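Local coordinates for protein transcriptional regulator Tm0710 (PDB 2A61) that probably binds operator DNA as a homodimeric MarR-family winged helix-turn-helix regulator and so controls transcription of its target genes, at the interface of chains A and B. Coordinates in Å, arbitrary orientation; residue numbers count along the deposited sequence, not the author numbering. Chains: chain A/B, transcriptional regulator Tm0710.

Contact 1: the interface of chains A and B. Residues chain A 112, 116, 124, 127, 131; chain B 4, 7-8.
B:Phe7, near the start of helix 5-23, inserts its ring between helices 95-119 and 121-141 of chain A, in the helical dimerisation region typical of MarR-family regulators, an example of aromatic insertion between partner helices. The contacts across are mainly apolar. Over one face of the ring lies the methyl CG2 of A:Thr116, 4.0 Å from the ring centroid in a CH-pi contact and displaced toward the rim. Crossing the phenyl group at about a right angle, A:Ile112 sets its branch methyl CG2 3.4 Å from B:Phe7 CD2. The far end of the ring is met by helix 121-141: B:Phe7 CZ lies 3.6 Å from A:Leu131 CD1 and 3.8 Å from A:Ile127 CG2. With CG turned anti to the backbone N (chi1 -158°), the phenyl group of B:Phe7 points at this helix. In the ring plane, the backbone O of A:Ser124 faces the edge at CE1, 4.0 Å away. Polar bonds within chain A steady the receiving wall. The hydroxyl OG1 of A:Thr116 hydrogen-bonds to A:Ile112 O at 3.1 Å, the donor tilted 24° from the carbonyl plane, which probably helps keep CG2 turned toward the ring. A:Ser124 OG donates to a lone pair of A:Thr116 O at 2.9 Å, tying the two helices together.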
loop_
_atom_site.group_PDB
_atom_site.type_symbol
_atom_site.label_atom_id
_atom_site.label_comp_id
_atom_site.label_asym_id
_atom_site.label_seq_id
_atom_site.Cartn_x
_atom_site.Cartn_y
_atom_site.Cartn_z
ATOM N N ILE A 112 -16.626 5.200 -1.835
ATOM C CA ILE A 112 -16.456 6.527 -2.445
ATOM C C ILE A 112 -17.824 7.105 -2.868
ATOM O O ILE A 112 -18.039 8.318 -2.777
ATOM C CB ILE A 112 -15.479 6.452 -3.646
ATOM C CG1 ILE A 112 -14.036 6.096 -3.175
ATOM C CG2 ILE A 112 -15.531 7.760 -4.504
ATOM C CD1 ILE A 112 -13.392 7.067 -2.227
ATOM N N THR A 116 -19.027 10.825 -1.928
ATOM C CA THR A 116 -19.469 11.787 -2.948
ATOM C C THR A 116 -20.951 12.166 -2.777
ATOM O O THR A 116 -21.360 13.308 -3.083
ATOM C CB THR A 116 -19.196 11.291 -4.382
ATOM O OG1 THR A 116 -19.885 10.056 -4.587
ATOM C CG2 THR A 116 -17.682 11.101 -4.636
ATOM N N SER A 124 -18.463 17.410 -5.260
ATOM C CA SER A 124 -17.778 16.215 -5.770
ATOM C C SER A 124 -17.143 16.449 -7.133
ATOM O O SER A 124 -16.065 15.926 -7.383
ATOM C CB SER A 124 -18.729 15.004 -5.854
ATOM O OG SER A 124 -19.251 14.706 -4.561
ATOM N N ILE A 127 -14.055 18.634 -6.725
ATOM C CA ILE A 127 -13.002 17.822 -6.138
ATOM C C ILE A 127 -12.440 16.850 -7.179
ATOM O O ILE A 127 -11.230 16.645 -7.235
ATOM C CB ILE A 127 -13.473 17.097 -4.841
ATOM C CG1 ILE A 127 -13.622 18.101 -3.699
ATOM C CG2 ILE A 127 -12.517 15.965 -4.430
ATOM C CD1 ILE A 127 -14.340 17.573 -2.485
ATOM N N LEU A 131 -8.564 16.566 -8.448
ATOM C CA LEU A 131 -7.839 15.283 -8.413
ATOM C C LEU A 131 -7.303 14.912 -9.790
ATOM O O LEU A 131 -6.220 14.353 -9.906
ATOM C CB LEU A 131 -8.721 14.143 -7.859
ATOM C CG LEU A 131 -9.131 14.219 -6.372
ATOM C CD1 LEU A 131 -10.281 13.274 -6.094
ATOM C CD2 LEU A 131 -7.962 13.882 -5.439
ATOM N N LYS B 4 -17.645 7.552 -6.900
ATOM C CA LYS B 4 -17.627 6.065 -7.126
ATOM C C LYS B 4 -16.545 5.613 -8.134
ATOM O O LYS B 4 -15.468 5.186 -7.732
ATOM C CB LYS B 4 -19.016 5.585 -7.585
ATOM C CG LYS B 4 -19.692 6.501 -8.659
ATOM C CD LYS B 4 -20.219 7.828 -8.061
ATOM C CE LYS B 4 -21.633 7.694 -7.528
ATOM N NZ LYS B 4 -22.624 7.862 -8.624
ATOM N N PHE B 7 -13.991 8.483 -10.042
ATOM C CA PHE B 7 -13.501 9.008 -8.758
ATOM C C PHE B 7 -12.608 7.989 -8.047
ATOM O O PHE B 7 -11.493 8.305 -7.641
ATOM C CB PHE B 7 -14.663 9.452 -7.847
ATOM C CG PHE B 7 -14.262 10.464 -6.780
ATOM C CD1 PHE B 7 -14.763 11.756 -6.803
ATOM C CD2 PHE B 7 -13.359 10.116 -5.756
ATOM C CE1 PHE B 7 -14.387 12.705 -5.812
ATOM C CE2 PHE B 7 -12.963 11.045 -4.778
ATOM C CZ PHE B 7 -13.484 12.331 -4.789
ATOM N N GLU B 8 -13.099 6.763 -7.874
ATOM C CA GLU B 8 -12.283 5.730 -7.226
ATOM C C GLU B 8 -10.981 5.459 -8.011
ATOM O O GLU B 8 -9.896 5.300 -7.444
ATOM C CB GLU B 8 -13.078 4.412 -7.058
ATOM C CG GLU B 8 -12.327 3.361 -6.236
ATOM C CD GLU B 8 -11.324 2.553 -7.042
ATOM O OE1 GLU B 8 -11.563 2.302 -8.252
ATOM O OE2 GLU B 8 -10.288 2.122 -6.475
#

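Contact 2: the interface of chains A and B. Residues chain A 7, 11, 130-131, 134; chain B 115-116, 124, 127, 131.
B:Ile127 is held between two aromatic side chains of chain A, using a different branch for each. Its CG1 methylene sits over one face of the A:Tyr130 ring, 3.9 Å from the centroid and offset toward the rim, where the nearest ring atom is A:Tyr130 CG at 3.6 Å. With CG1 at chi1 -66°, the branch methyl CG2 lies anti to the backbone N and reaches A:Phe7 instead, 3.5 Å from CZ at the end of the phenyl ring. B:Leu131 crosses that ring at about a right angle and applies CD1 to its CE2 side; the modelled approach there is too short to interpret closely. The other methyl, CD2, meets its counterpart A:Leu131 CD2 at 4.0 Å, so the same leucine of both chains touches across the two-fold. At the rim of the same cluster, A:Leu11 CD2 lies 4.1 Å from B:Leu131 CD1. To one side, A:Leu134 crosses B:Ile115 at about a right angle, its CD1 packed tightly against B:Ile115 CG2 at 3.4 Å. Further out, B:Thr116 CG2 lies near A:Phe7 CD1, and the backbone O of B:Ser124 near CE1. Such mutual insertion, a common principle of intertwined dimers, joins the MarR-type subunits and probably helps hold their DNA-binding domains in register.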
loop_
_atom_site.group_PDB
_atom_site.type_symbol
_atom_site.label_atom_id
_atom_site.label_comp_id
_atom_site.label_asym_id
_atom_site.label_seq_id
_atom_site.Cartn_x
_atom_site.Cartn_y
_atom_site.Cartn_z
ATOM N N PHE A 7 -0.449 18.639 3.069
ATOM C CA PHE A 7 -0.846 17.948 1.829
ATOM C C PHE A 7 -0.483 16.443 1.843
ATOM O O PHE A 7 -1.341 15.616 1.600
ATOM C CB PHE A 7 -0.232 18.655 0.609
ATOM C CG PHE A 7 -1.108 18.670 -0.622
ATOM C CD1 PHE A 7 -1.510 19.887 -1.178
ATOM C CD2 PHE A 7 -1.479 17.473 -1.263
ATOM C CE1 PHE A 7 -2.290 19.931 -2.346
ATOM C CE2 PHE A 7 -2.261 17.491 -2.443
ATOM C CZ PHE A 7 -2.669 18.738 -2.976
ATOM N N LEU A 11 -3.259 13.306 2.186
ATOM C CA LEU A 11 -3.315 12.198 1.214
ATOM C C LEU A 11 -3.012 10.856 1.850
ATOM O O LEU A 11 -3.629 9.859 1.482
ATOM C CB LEU A 11 -2.402 12.384 0.003
ATOM C CG LEU A 11 -2.814 13.359 -1.081
ATOM C CD1 LEU A 11 -1.612 13.550 -2.046
ATOM C CD2 LEU A 11 -4.091 12.888 -1.816
ATOM N N TYR A 130 -10.089 18.735 -9.425
ATOM C CA TYR A 130 -8.818 18.956 -8.737
ATOM C C TYR A 130 -7.950 17.719 -8.707
ATOM O O TYR A 130 -6.730 17.827 -8.859
ATOM C CB TYR A 130 -9.009 19.438 -7.297
ATOM C CG TYR A 130 -9.514 20.844 -7.185
ATOM C CD1 TYR A 130 -9.157 21.815 -8.122
ATOM C CD2 TYR A 130 -10.346 21.220 -6.123
ATOM C CE1 TYR A 130 -9.633 23.128 -8.015
ATOM C CE2 TYR A 130 -10.830 22.527 -6.014
ATOM C CZ TYR A 130 -10.465 23.470 -6.957
ATOM O OH TYR A 130 -10.932 24.764 -6.846
ATOM N N LEU A 131 -8.564 16.566 -8.448
ATOM C CA LEU A 131 -7.839 15.283 -8.413
ATOM C C LEU A 131 -7.303 14.912 -9.790
ATOM O O LEU A 131 -6.220 14.353 -9.906
ATOM C CB LEU A 131 -8.721 14.143 -7.859
ATOM C CG LEU A 131 -9.131 14.219 -6.372
ATOM C CD1 LEU A 131 -10.281 13.274 -6.094
ATOM C CD2 LEU A 131 -7.962 13.882 -5.439
ATOM N N LEU A 134 -4.274 17.023 -10.060
ATOM C CA LEU A 134 -3.209 16.465 -9.227
ATOM C C LEU A 134 -2.629 15.199 -9.889
ATOM O O LEU A 134 -1.408 15.028 -9.948
ATOM C CB LEU A 134 -3.726 16.178 -7.795
ATOM C CG LEU A 134 -2.848 15.437 -6.776
ATOM C CD1 LEU A 134 -1.704 16.302 -6.281
ATOM C CD2 LEU A 134 -3.675 14.970 -5.607
ATOM N N ILE B 115 4.294 19.313 -7.444
ATOM C CA ILE B 115 2.883 19.486 -7.814
ATOM C C ILE B 115 2.318 20.868 -7.446
ATOM O O ILE B 115 1.691 21.542 -8.276
ATOM C CB ILE B 115 1.984 18.375 -7.203
ATOM C CG1 ILE B 115 2.447 16.999 -7.668
ATOM C CG2 ILE B 115 0.503 18.610 -7.572
ATOM C CD1 ILE B 115 1.797 15.887 -6.896
ATOM N N THR B 116 2.534 21.283 -6.202
ATOM C CA THR B 116 2.072 22.590 -5.736
ATOM C C THR B 116 2.734 23.736 -6.517
ATOM O O THR B 116 2.185 24.837 -6.630
ATOM C CB THR B 116 2.237 22.776 -4.173
ATOM O OG1 THR B 116 3.619 22.796 -3.792
ATOM C CG2 THR B 116 1.512 21.663 -3.400
ATOM N N SER B 124 -3.179 25.597 -5.131
ATOM C CA SER B 124 -2.640 24.662 -4.164
ATOM C C SER B 124 -3.398 24.720 -2.835
ATOM O O SER B 124 -3.738 23.670 -2.253
ATOM C CB SER B 124 -1.162 24.932 -3.928
ATOM O OG SER B 124 -0.380 24.363 -4.956
ATOM N N ILE B 127 -6.976 23.330 -3.338
ATOM C CA ILE B 127 -6.906 21.871 -3.424
ATOM C C ILE B 127 -6.668 21.277 -2.034
ATOM O O ILE B 127 -7.302 20.291 -1.690
ATOM C CB ILE B 127 -5.869 21.370 -4.450
ATOM C CG1 ILE B 127 -6.308 21.777 -5.868
ATOM C CG2 ILE B 127 -5.711 19.827 -4.375
ATOM C CD1 ILE B 127 -5.428 21.275 -7.006
ATOM N N LEU B 131 -9.129 18.741 -0.112
ATOM C CA LEU B 131 -8.616 17.447 0.349
ATOM C C LEU B 131 -8.943 17.229 1.818
ATOM O O LEU B 131 -9.237 16.097 2.225
ATOM C CB LEU B 131 -7.101 17.341 0.141
ATOM C CG LEU B 131 -6.581 17.065 -1.276
ATOM C CD1 LEU B 131 -5.096 16.762 -1.171
ATOM C CD2 LEU B 131 -7.307 15.936 -2.015
#

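Contact 3: the interface of chains A and B. Residues chain A 14, 17-18, 111, 115; chain B 135, 138-139.
Helix 5-23 and helix 95-119 of chain A, with helical phi/psi at A:Ile14, A:Met17 and A:Phe111, present these residues to one face of helix 121-141 of chain B, in the helical dimerisation region of this MarR-family protein. B:Met138 fills the groove between the two chain A helices, an instance of a flexible thioether moulded to its partner. Its chain runs out straight, with CG anti to the backbone N (chi1 -176°), and then bends at chi3 (-72°), which turns CE toward A:Ile14. The CG methylene meets the end of the A:Phe111 ring, 3.5 Å from CZ, and the two side chains cross at about a right angle. Beyond it, the thioether SD lies 3.5 Å from the backbone O of A:Ile14, while CE approaches A:Ile14 CG2 at 3.9 Å. A:Ile14 divides its branches between neighbours: CG2 faces B:Met138, and CG1 rests 3.8 Å from B:Lys135 CB. Cut back to an alanine, this position would lose both branches, which would probably open a gap beside B:Lys135 CB and set the B:Met138 methyl free to turn. A:Met17, from the same helix as A:Ile14, lies alongside B:Met138, roughly across it from A:Phe111: its SD contacts B:Glu139 CA at 3.6 Å, and its bent end brings CE to 3.7 Å from B:Met138 CG. Within chain B, B:Lys135 NZ forms a salt bridge to the carboxylate OE2 of B:Glu139 at 3.0 Å, joining successive turns of the helix.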
loop_
_atom_site.group_PDB
_atom_site.type_symbol
_atom_site.label_atom_id
_atom_site.label_comp_id
_atom_site.label_asym_id
_atom_site.label_seq_id
_atom_site.Cartn_x
_atom_site.Cartn_y
_atom_site.Cartn_z
ATOM N N ILE A 14 -6.166 9.684 3.526
ATOM C CA ILE A 14 -7.188 9.342 2.522
ATOM C C ILE A 14 -6.910 7.960 1.927
ATOM O O ILE A 14 -7.809 7.125 1.825
ATOM C CB ILE A 14 -7.246 10.419 1.409
ATOM C CG1 ILE A 14 -7.929 11.686 1.964
ATOM C CG2 ILE A 14 -7.978 9.913 0.182
ATOM C CD1 ILE A 14 -7.720 12.941 1.077
ATOM N N MET A 17 -7.455 5.031 4.382
ATOM C CA MET A 17 -8.865 4.692 4.621
ATOM C C MET A 17 -9.483 3.913 3.471
ATOM O O MET A 17 -10.224 2.945 3.697
ATOM C CB MET A 17 -9.736 5.933 4.938
ATOM C CG MET A 17 -9.452 6.478 6.359
ATOM S SD MET A 17 -10.576 7.798 6.840
ATOM C CE MET A 17 -9.811 9.162 5.935
ATOM N N VAL A 18 -9.201 4.331 2.240
ATOM C CA VAL A 18 -9.771 3.594 1.138
ATOM C C VAL A 18 -9.106 2.220 1.011
ATOM O O VAL A 18 -9.774 1.277 0.636
ATOM C CB VAL A 18 -9.798 4.375 -0.168
ATOM C CG1 VAL A 18 -8.428 4.659 -0.625
ATOM C CG2 VAL A 18 -10.644 3.591 -1.212
ATOM N N PHE A 111 -17.762 2.685 -1.109
ATOM C CA PHE A 111 -17.248 3.597 -0.076
ATOM C C PHE A 111 -17.195 5.046 -0.640
ATOM O O PHE A 111 -17.706 5.980 -0.038
ATOM C CB PHE A 111 -15.868 3.106 0.335
ATOM C CG PHE A 111 -15.230 3.884 1.462
ATOM C CD1 PHE A 111 -15.948 4.203 2.611
ATOM C CD2 PHE A 111 -13.888 4.229 1.395
ATOM C CE1 PHE A 111 -15.362 4.895 3.618
ATOM C CE2 PHE A 111 -13.289 4.944 2.438
ATOM C CZ PHE A 111 -14.024 5.264 3.536
ATOM N N ILE A 115 -19.236 8.839 0.104
ATOM C CA ILE A 115 -18.490 10.082 0.315
ATOM C C ILE A 115 -18.989 11.163 -0.642
ATOM O O ILE A 115 -19.351 12.275 -0.222
ATOM C CB ILE A 115 -16.944 9.885 0.106
ATOM C CG1 ILE A 115 -16.408 8.682 0.893
ATOM C CG2 ILE A 115 -16.168 11.165 0.437
ATOM C CD1 ILE A 115 -17.124 8.370 2.175
ATOM N N LYS B 135 -11.321 14.281 3.226
ATOM C CA LYS B 135 -10.799 13.396 4.258
ATOM C C LYS B 135 -11.768 13.316 5.437
ATOM O O LYS B 135 -12.015 12.226 5.981
ATOM C CB LYS B 135 -9.414 13.888 4.680
ATOM C CG LYS B 135 -8.663 13.055 5.670
ATOM C CD LYS B 135 -9.004 13.458 7.075
ATOM C CE LYS B 135 -8.262 12.547 8.002
ATOM N NZ LYS B 135 -8.002 13.173 9.354
ATOM N N MET B 138 -14.748 11.345 4.450
ATOM C CA MET B 138 -14.327 9.941 4.373
ATOM C C MET B 138 -14.241 9.325 5.800
ATOM O O MET B 138 -14.701 8.228 6.025
ATOM C CB MET B 138 -12.984 9.850 3.656
ATOM C CG MET B 138 -12.476 8.446 3.412
ATOM S SD MET B 138 -10.968 8.437 2.401
ATOM C CE MET B 138 -11.650 8.876 0.817
ATOM N N GLU B 139 -13.613 10.045 6.732
ATOM C CA GLU B 139 -13.406 9.583 8.105
ATOM C C GLU B 139 -14.739 9.327 8.788
ATOM O O GLU B 139 -14.882 8.361 9.560
ATOM C CB GLU B 139 -12.549 10.605 8.891
ATOM C CG GLU B 139 -11.775 10.035 10.067
ATOM C CD GLU B 139 -10.508 10.837 10.371
ATOM O OE1 GLU B 139 -9.415 10.211 10.444
ATOM O OE2 GLU B 139 -10.597 12.089 10.499
#

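Contacts 1 and 3 lie about 10 Å apart between the centres of their C-alpha atoms, contacts 1 and 2 about 14 Å, and contacts 2 and 3 about 16 Å. A:Leu131 belongs to both contact 1 and contact 2. All three draw on helices 5-23, 95-119 and 121-141. The phenylalanine supplied by chain B in contact 1 is supplied by chain A in contact 2, as two-fold symmetry requires; in contact 3 chain A gives helices 5-23 and 95-119, and chain B gives 121-141. Together they appear to be parts of one intertwined interface, consistent with a MarR-type dimer whose terminal helices couple the DNA-binding domains.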